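Local coordinates for protein fuculose-1-phosphate aldolase (Glaciozyma antarctica, PDB 4XXF) that binds a zinc ion and belongs to the class II aldolase and adducin family, in the crystal as a four-chain assembly, at residues T136-C141 with A225-E230; E24-A29 with S72-V77. All coordinates share one frame; numbering follows the deposited sequence. Where two conformers were deposited one is given.

How the contacts relate
The two contacts lie on opposite sides of the chain's centre, about 32 Å apart between their own centres and about 17 Å between nearest atoms, so neither touches the other. Contact 2 comes first along the chain and is buried inside one subunit, where helix 15-36 meets the approach to strand 75-78. Contact 1 is only partly buried and borders on another subunit: the nearest side-chain atom of Q138 is about 4 Å from a zinc ion, and Q138 packs on H181 of the second subunit, while D139 hydrogen-bonds H119 there. Since H117, H119 and H181 bind zinc, contact 1 adjoins a metal site at the subunit interface; no other chain touches contact 2.

Contact 1. Residues T136-C141 with A225-E230; sequences TTQDSC and AFTFKE
T227 and C141 carry this junction between helix 221-231 and the loop and start of the 3-10 segment that begins at D139, in an aldolase-family subunit. T227 CB and its methyl CG2, which stands anti to the backbone N, both lie 3.6 Å from C141 CB. Only the methyl reaches Q138: it is 3.8 Å from Q138 CG, the two side chains crossing at about a right angle, and touches Q138 O as well. T227 OG1, by contrast, turns back to hydrogen-bond the carbonyl of Q223 in its own helix. One residue on, F228 receives C141 O at its ring edge, in the ring plane, with O 3.2 Å from CD1. That oxygen also has a CA-H...O contact with F228 CA at 3.5 Å, bent to 122° at the hydrogen, and therefore touches backbone and ring together. The facing segment is braced internally. S140 N bonds T137 OG1 at 3.0 Å, an ST motif, and S140 OG bonds T137 O at 2.6 Å, in the carbonyl plane on a lone pair. These bonds, together with Q203, which hydrogen-bonds T137 OG1, and with H119 and K124 of the second subunit, which bind D139, probably help to fix its shape. With no conventional hydrogen bond between the two segments, apolar packing, with C141 O lying against F228, is what joins them.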
ATOM      1  N   THR A 136     -15.226  13.231 -13.003  1.00 14.42           N
ATOM      2  CA  THR A 136     -14.622  12.466 -14.096  1.00 14.88           C
ATOM      3  C   THR A 136     -14.854  10.952 -13.995  1.00 16.05           C
ATOM      4  O   THR A 136     -14.396  10.202 -14.853  1.00 15.79           O
ATOM      5  CB  THR A 136     -13.116  12.686 -14.139  1.00 15.74           C
ATOM      6  OG1 THR A 136     -12.578  12.294 -12.876  1.00 15.56           O
ATOM      7  CG2 THR A 136     -12.788  14.157 -14.389  1.00 17.50           C
ATOM      8  N   THR A 137     -15.536  10.506 -12.942  1.00 14.75           N
ATOM      9  CA  THR A 137     -15.852   9.088 -12.773  1.00 15.11           C
ATOM     10  C   THR A 137     -17.285   8.930 -12.306  1.00 15.16           C
ATOM     11  O   THR A 137     -17.871   9.850 -11.732  1.00 14.76           O
ATOM     12  CB  THR A 137     -14.946   8.392 -11.743  1.00 14.82           C
ATOM     13  OG1 THR A 137     -15.241   8.913 -10.443  1.00 14.33           O
ATOM     14  CG2 THR A 137     -13.473   8.603 -12.072  1.00 14.76           C
ATOM     15  N   GLN A 138     -17.853   7.753 -12.535  1.00 15.78           N
ATOM     16  CA  GLN A 138     -19.200   7.488 -12.056  1.00 15.97           C
ATOM     17  C   GLN A 138     -19.287   7.709 -10.545  1.00 15.40           C
ATOM     18  O   GLN A 138     -20.204   8.371 -10.058  1.00 15.23           O
ATOM     19  CB  GLN A 138     -19.604   6.070 -12.420  1.00 17.33           C
ATOM     20  CG  GLN A 138     -20.979   5.697 -11.944  1.00 24.93           C
ATOM     21  CD  GLN A 138     -21.413   4.354 -12.473  1.00 31.52           C
ATOM     22  OE1 GLN A 138     -21.341   4.098 -13.673  1.00 30.74           O
ATOM     23  NE2 GLN A 138     -21.849   3.475 -11.574  1.00 40.61           N
ATOM     24  N   ASP A 139     -18.313   7.189  -9.804  1.00 15.19           N
ATOM     25  CA  ASP A 139     -18.291   7.358  -8.349  1.00 14.76           C
ATOM     26  C   ASP A 139     -18.270   8.830  -7.931  1.00 14.10           C
ATOM     27  O   ASP A 139     -18.936   9.227  -6.961  1.00 16.02           O
ATOM     28  CB  ASP A 139     -17.072   6.634  -7.758  1.00 15.18           C
ATOM     29  CG  ASP A 139     -17.130   5.112  -7.944  1.00 19.51           C
ATOM     30  OD1 ASP A 139     -18.221   4.511  -7.850  1.00 23.42           O
ATOM     31  OD2 ASP A 139     -16.071   4.498  -8.181  1.00 20.53           O
ATOM     32  N   SER A 140     -17.498   9.646  -8.650  1.00 13.82           N
ATOM     33  CA  SER A 140     -17.412  11.073  -8.337  1.00 13.38           C
ATOM     34  C   SER A 140     -18.742  11.802  -8.491  1.00 13.58           C
ATOM     35  O   SER A 140     -18.918  12.886  -7.942  1.00 13.38           O
ATOM     36  CB  SER A 140     -16.358  11.755  -9.214  1.00 13.97           C
ATOM     37  OG  SER A 140     -16.818  11.959 -10.531  1.00 14.38           O
ATOM     38  N   CYS A 141     -19.678  11.220  -9.232  1.00 14.09           N
ATOM     39  CA  CYS A 141     -20.958  11.881  -9.440  1.00 14.38           C
ATOM     40  C   CYS A 141     -21.772  11.970  -8.155  1.00 15.54           C
ATOM     41  O   CYS A 141     -22.746  12.716  -8.109  1.00 15.26           O
ATOM     42  CB  CYS A 141     -21.760  11.163 -10.515  1.00 15.02           C
ATOM     43  SG  CYS A 141     -21.058  11.324 -12.177  1.00 15.72           S
ATOM     44  N   ALA A 225     -25.592  14.506 -13.627  1.00 15.07           N
ATOM     45  CA  ALA A 225     -26.832  14.764 -12.897  1.00 15.82           C
ATOM     46  C   ALA A 225     -27.645  13.486 -12.740  1.00 17.47           C
ATOM     47  O   ALA A 225     -28.212  13.222 -11.688  1.00 17.08           O
ATOM     48  CB  ALA A 225     -27.657  15.838 -13.617  1.00 16.63           C
ATOM     49  N   PHE A 226     -27.700  12.693 -13.801  1.00 15.57           N
ATOM     50  CA  PHE A 226     -28.430  11.433 -13.764  1.00 17.52           C
ATOM     51  C   PHE A 226     -27.857  10.503 -12.698  1.00 17.63           C
ATOM     52  O   PHE A 226     -28.589   9.918 -11.895  1.00 19.42           O
ATOM     53  CB  PHE A 226     -28.387  10.764 -15.141  1.00 19.96           C
ATOM     54  CG  PHE A 226     -29.062   9.425 -15.179  1.00 22.15           C
ATOM     55  CD1 PHE A 226     -30.421   9.332 -15.404  1.00 25.38           C
ATOM     56  CD2 PHE A 226     -28.337   8.259 -14.984  1.00 24.52           C
ATOM     57  CE1 PHE A 226     -31.052   8.102 -15.440  1.00 33.27           C
ATOM     58  CE2 PHE A 226     -28.962   7.024 -15.018  1.00 25.99           C
ATOM     59  CZ  PHE A 226     -30.317   6.946 -15.246  1.00 32.31           C
ATOM     60  N   THR A 227     -26.534  10.389 -12.684  1.00 15.75           N
ATOM     61  CA  THR A 227     -25.867   9.489 -11.756  1.00 17.61           C
ATOM     62  C   THR A 227     -25.969  10.004 -10.311  1.00 17.45           C
ATOM     63  O   THR A 227     -26.100   9.208  -9.375  1.00 18.38           O
ATOM     64  CB  THR A 227     -24.398   9.282 -12.180  1.00 15.90           C
ATOM     65  OG1 THR A 227     -24.363   8.810 -13.534  1.00 19.39           O
ATOM     66  CG2 THR A 227     -23.720   8.246 -11.300  1.00 17.29           C
ATOM     67  N   PHE A 228     -25.945  11.322 -10.125  1.00 14.68           N
ATOM     68  CA  PHE A 228     -26.114  11.897  -8.794  1.00 16.23           C
ATOM     69  C   PHE A 228     -27.449  11.487  -8.167  1.00 18.87           C
ATOM     70  O   PHE A 228     -27.527  11.269  -6.951  1.00 18.98           O
ATOM     71  CB  PHE A 228     -26.009  13.424  -8.842  1.00 16.30           C
ATOM     72  CG  PHE A 228     -26.227  14.089  -7.507  1.00 15.66           C
ATOM     73  CD1 PHE A 228     -25.167  14.297  -6.637  1.00 17.83           C
ATOM     74  CD2 PHE A 228     -27.495  14.494  -7.110  1.00 22.68           C
ATOM     75  CE1 PHE A 228     -25.366  14.906  -5.406  1.00 18.49           C
ATOM     76  CE2 PHE A 228     -27.700  15.103  -5.875  1.00 24.05           C
ATOM     77  CZ  PHE A 228     -26.630  15.305  -5.022  1.00 21.09           C
ATOM     78  N   LYS A 229     -28.502  11.407  -8.979  1.00 18.57           N
ATOM     79  CA  LYS A 229     -29.804  10.994  -8.457  1.00 19.77           C
ATOM     80  C   LYS A 229     -29.719   9.603  -7.832  1.00 23.82           C
ATOM     81  O   LYS A 229     -30.425   9.298  -6.870  1.00 25.64           O
ATOM     82  CB  LYS A 229     -30.866  11.005  -9.561  1.00 27.15           C
ATOM     83  CG  LYS A 229     -32.279  10.820  -9.039  1.00 31.15           C
ATOM     84  CD  LYS A 229     -33.309  10.908 -10.158  1.00 34.53           C
ATOM     85  CE  LYS A 229     -34.729  10.826  -9.611  1.00 38.66           C
ATOM     86  NZ  LYS A 229     -35.759  10.853 -10.690  1.00 47.47           N
ATOM     87  N   GLU A 230     -28.830   8.772  -8.366  1.00 21.54           N
ATOM     88  CA  GLU A 230     -28.689   7.393  -7.905  1.00 21.01           C
ATOM     89  C   GLU A 230     -27.696   7.226  -6.750  1.00 20.46           C
ATOM     90  O   GLU A 230     -27.887   6.370  -5.889  1.00 25.53           O
ATOM     91  CB  GLU A 230     -28.264   6.497  -9.076  1.00 26.80           C
ATOM     92  CG  GLU A 230     -28.969   6.809 -10.411  1.00 35.30           C
ATOM     93  CD  GLU A 230     -30.444   6.409 -10.449  1.00 47.20           C
ATOM     94  OE1 GLU A 230     -31.206   6.755  -9.519  1.00 51.51           O
ATOM     95  OE2 GLU A 230     -30.849   5.752 -11.432  1.00 52.88           O
TER

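Contact 2. Residues E24-A29 with S72-V77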
ATOM      1  N   GLU A  24     -21.676   2.806  19.311  1.00 11.70           N
ATOM      2  CA  GLU A  24     -20.955   1.715  18.672  1.00 11.86           C
ATOM      3  C   GLU A  24     -20.676   2.047  17.194  1.00 11.82           C
ATOM      4  O   GLU A  24     -19.598   1.731  16.665  1.00 11.47           O
ATOM      5  CB  GLU A  24     -21.734   0.402  18.794  1.00 12.11           C
ATOM      6  CG  GLU A  24     -20.995  -0.770  18.128  1.00 14.85           C
ATOM      7  CD  GLU A  24     -21.828  -2.030  17.994  1.00 19.55           C
ATOM      8  OE1 GLU A  24     -22.963  -2.079  18.511  1.00 22.01           O
ATOM      9  OE2 GLU A  24     -21.347  -2.984  17.347  1.00 19.65           O
ATOM     10  N   ARG A  25     -21.633   2.689  16.527  1.00 10.64           N
ATOM     11  CA  ARG A  25     -21.493   2.992  15.108  1.00 11.42           C
ATOM     12  C   ARG A  25     -20.391   4.033  14.907  1.00 10.61           C
ATOM     13  O   ARG A  25     -19.637   3.958  13.928  1.00 11.67           O
ATOM     14  CB  ARG A  25     -22.826   3.481  14.519  1.00 12.46           C
ATOM     15  CG  ARG A  25     -22.983   3.285  13.017  1.00 13.15           C
ATOM     16  CD  ARG A  25     -22.993   1.805  12.674  1.00 14.53           C
ATOM     17  NE  ARG A  25     -23.494   1.511  11.336  1.00 13.82           N
ATOM     18  CZ  ARG A  25     -23.506   0.287  10.823  1.00 17.50           C
ATOM     19  NH1 ARG A  25     -23.061  -0.731  11.550  1.00 17.62           N
ATOM     20  NH2 ARG A  25     -23.960   0.074   9.598  1.00 20.05           N
ATOM     21  N   LEU A  26     -20.299   5.007  15.811  1.00 11.28           N
ATOM     22  CA  LEU A  26     -19.248   6.019  15.748  1.00 10.16           C
ATOM     23  C   LEU A  26     -17.884   5.381  15.946  1.00 10.97           C
ATOM     24  O   LEU A  26     -16.931   5.709  15.230  1.00 11.41           O
ATOM     25  CB  LEU A  26     -19.480   7.116  16.797  1.00 11.97           C
ATOM     26  CG  LEU A  26     -18.468   8.259  16.727  1.00 14.35           C
ATOM     27  CD1 LEU A  26     -18.536   8.961  15.391  1.00 20.90           C
ATOM     28  CD2 LEU A  26     -18.647   9.232  17.857  1.00 14.10           C
ATOM     29  N   VAL A  27     -17.777   4.460  16.898  1.00 11.00           N
ATOM     30  CA  VAL A  27     -16.533   3.736  17.095  1.00 10.51           C
ATOM     31  C   VAL A  27     -16.175   2.916  15.847  1.00 10.82           C
ATOM     32  O   VAL A  27     -15.017   2.924  15.404  1.00 11.04           O
ATOM     33  CB  VAL A  27     -16.618   2.832  18.338  1.00 11.05           C
ATOM     34  CG1 VAL A  27     -15.407   1.929  18.407  1.00 13.22           C
ATOM     35  CG2 VAL A  27     -16.709   3.677  19.589  1.00 13.44           C
ATOM     36  N   ALA A  28     -17.155   2.234  15.260  1.00 10.89           N
ATOM     37  CA  ALA A  28     -16.909   1.486  14.030  1.00 10.11           C
ATOM     38  C   ALA A  28     -16.395   2.420  12.938  1.00 10.40           C
ATOM     39  O   ALA A  28     -15.482   2.075  12.191  1.00 10.46           O
ATOM     40  CB  ALA A  28     -18.169   0.769  13.578  1.00 10.92           C
ATOM     41  N   ALA A  29     -16.971   3.613  12.845  1.00 10.72           N
ATOM     42  CA  ALA A  29     -16.547   4.586  11.837  1.00 10.83           C
ATOM     43  C   ALA A  29     -15.095   5.021  12.058  1.00  9.92           C
ATOM     44  O   ALA A  29     -14.298   5.084  11.112  1.00 10.81           O
ATOM     45  CB  ALA A  29     -17.467   5.794  11.843  1.00 10.93           C
ATOM     46  N   SER A  72     -16.146   2.665  25.257  1.00 13.45           N
ATOM     47  CA  SER A  72     -15.862   3.249  26.571  0.83 15.27           C
ATOM     48  C   SER A  72     -14.995   4.502  26.511  1.00 15.01           C
ATOM     49  O   SER A  72     -14.950   5.278  27.467  1.00 17.36           O
ATOM     50  CB  SER A  72     -15.182   2.211  27.467  0.83 17.21           C
ATOM     51  OG  SER A  72     -16.099   1.191  27.824  0.83 20.40           O
ATOM     52  N   ASP A  73     -14.299   4.706  25.394  1.00 14.11           N
ATOM     53  CA  ASP A  73     -13.433   5.872  25.252  1.00 13.91           C
ATOM     54  C   ASP A  73     -14.162   7.141  24.843  1.00 13.74           C
ATOM     55  O   ASP A  73     -13.669   8.247  25.088  1.00 14.69           O
ATOM     56  CB  ASP A  73     -12.353   5.597  24.207  1.00 14.11           C
ATOM     57  CG  ASP A  73     -11.402   4.505  24.625  1.00 16.27           C
ATOM     58  OD1 ASP A  73     -10.770   4.643  25.695  1.00 16.17           O
ATOM     59  OD2 ASP A  73     -11.282   3.508  23.878  1.00 14.32           O
ATOM     60  N   LEU A  74     -15.310   6.997  24.181  1.00 12.99           N
ATOM     61  CA  LEU A  74     -16.013   8.165  23.657  1.00 13.74           C
ATOM     62  C   LEU A  74     -16.421   9.119  24.763  1.00 13.40           C
ATOM     63  O   LEU A  74     -16.868   8.691  25.834  1.00 14.40           O
ATOM     64  CB  LEU A  74     -17.265   7.762  22.893  1.00 12.84           C
ATOM     65  CG  LEU A  74     -17.074   6.900  21.656  1.00 11.94           C
ATOM     66  CD1 LEU A  74     -18.434   6.745  20.992  1.00 14.18           C
ATOM     67  CD2 LEU A  74     -16.043   7.520  20.691  1.00 14.65           C
ATOM     68  N   ILE A  75     -16.323  10.414  24.482  1.00 13.75           N
ATOM     69  CA  ILE A  75     -16.719  11.431  25.445  1.00 14.43           C
ATOM     70  C   ILE A  75     -17.914  12.217  24.940  1.00 13.96           C
ATOM     71  O   ILE A  75     -18.150  12.308  23.732  1.00 14.30           O
ATOM     72  CB  ILE A  75     -15.562  12.407  25.760  1.00 13.48           C
ATOM     73  CG1 ILE A  75     -14.918  12.937  24.476  1.00 15.56           C
ATOM     74  CG2 ILE A  75     -14.521  11.730  26.657  1.00 18.16           C
ATOM     75  CD1 ILE A  75     -13.987  14.120  24.694  1.00 16.26           C
ATOM     76  N   LEU A  76     -18.660  12.779  25.878  1.00 14.75           N
ATOM     77  CA  LEU A  76     -19.821  13.598  25.585  1.00 14.12           C
ATOM     78  C   LEU A  76     -19.462  15.056  25.815  1.00 18.17           C
ATOM     79  O   LEU A  76     -18.912  15.403  26.858  1.00 18.22           O
ATOM     80  CB  LEU A  76     -20.992  13.188  26.470  1.00 17.28           C
ATOM     81  CG  LEU A  76     -22.322  13.911  26.271  1.00 17.97           C
ATOM     82  CD1 LEU A  76     -22.916  13.613  24.902  1.00 20.74           C
ATOM     83  CD2 LEU A  76     -23.292  13.505  27.375  1.00 20.21           C
ATOM     84  N   VAL A  77     -19.764  15.901  24.834  1.00 15.93           N
ATOM     85  CA  VAL A  77     -19.370  17.302  24.829  0.81 16.53           C
ATOM     86  C   VAL A  77     -20.601  18.172  24.553  1.00 19.68           C
ATOM     87  O   VAL A  77     -21.421  17.808  23.704  1.00 19.91           O
ATOM     88  CB  VAL A  77     -18.272  17.550  23.758  0.81 18.32           C
ATOM     89  CG1 VAL A  77     -17.857  19.012  23.721  0.81 20.13           C
ATOM     90  CG2 VAL A  77     -17.062  16.664  24.025  0.81 17.85           C
TER
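L74 points from the loop at the entrance to strand 75-78 toward L26 and V27; helix 15-36 here packs on the loop leading into the outermost strand of the sheet, in the AraD-like alpha/beta fold. Within this chain 75-78 is joined to strand 56-59 through backbone bonds of I75 with V59 and V77 with F57. The three touching side chains are all buried and all turned toward the opposite segment, yet the backbones stay well apart, with V27 CA 7.9 Å from L74 CA; branched side chains bridge that distance. Both helix side chains cross L74 at a slant, but V27 CG2 faces L74 CG head-on, with the two L74 methyls spread around it. L74 carries CG anti to its carbonyl carbon (chi1 -62°), and its isobutyl fork opens onto V27. L26 holds CG anti to the backbone N (chi1 -176°) and reaches L74 CD1 beside V27, from another side, with CD2 4.0 Å from it. Y256 of helix 234-256 and V71 also pack against V27, extending this apolar layer. No hydrogen bond crosses between the segments. The closest approach is made by one methyl: V27 CG2 meets the L74 branch point CG and its methyl CD1 at 3.8 Å each, with CD2 at 4.1 Å.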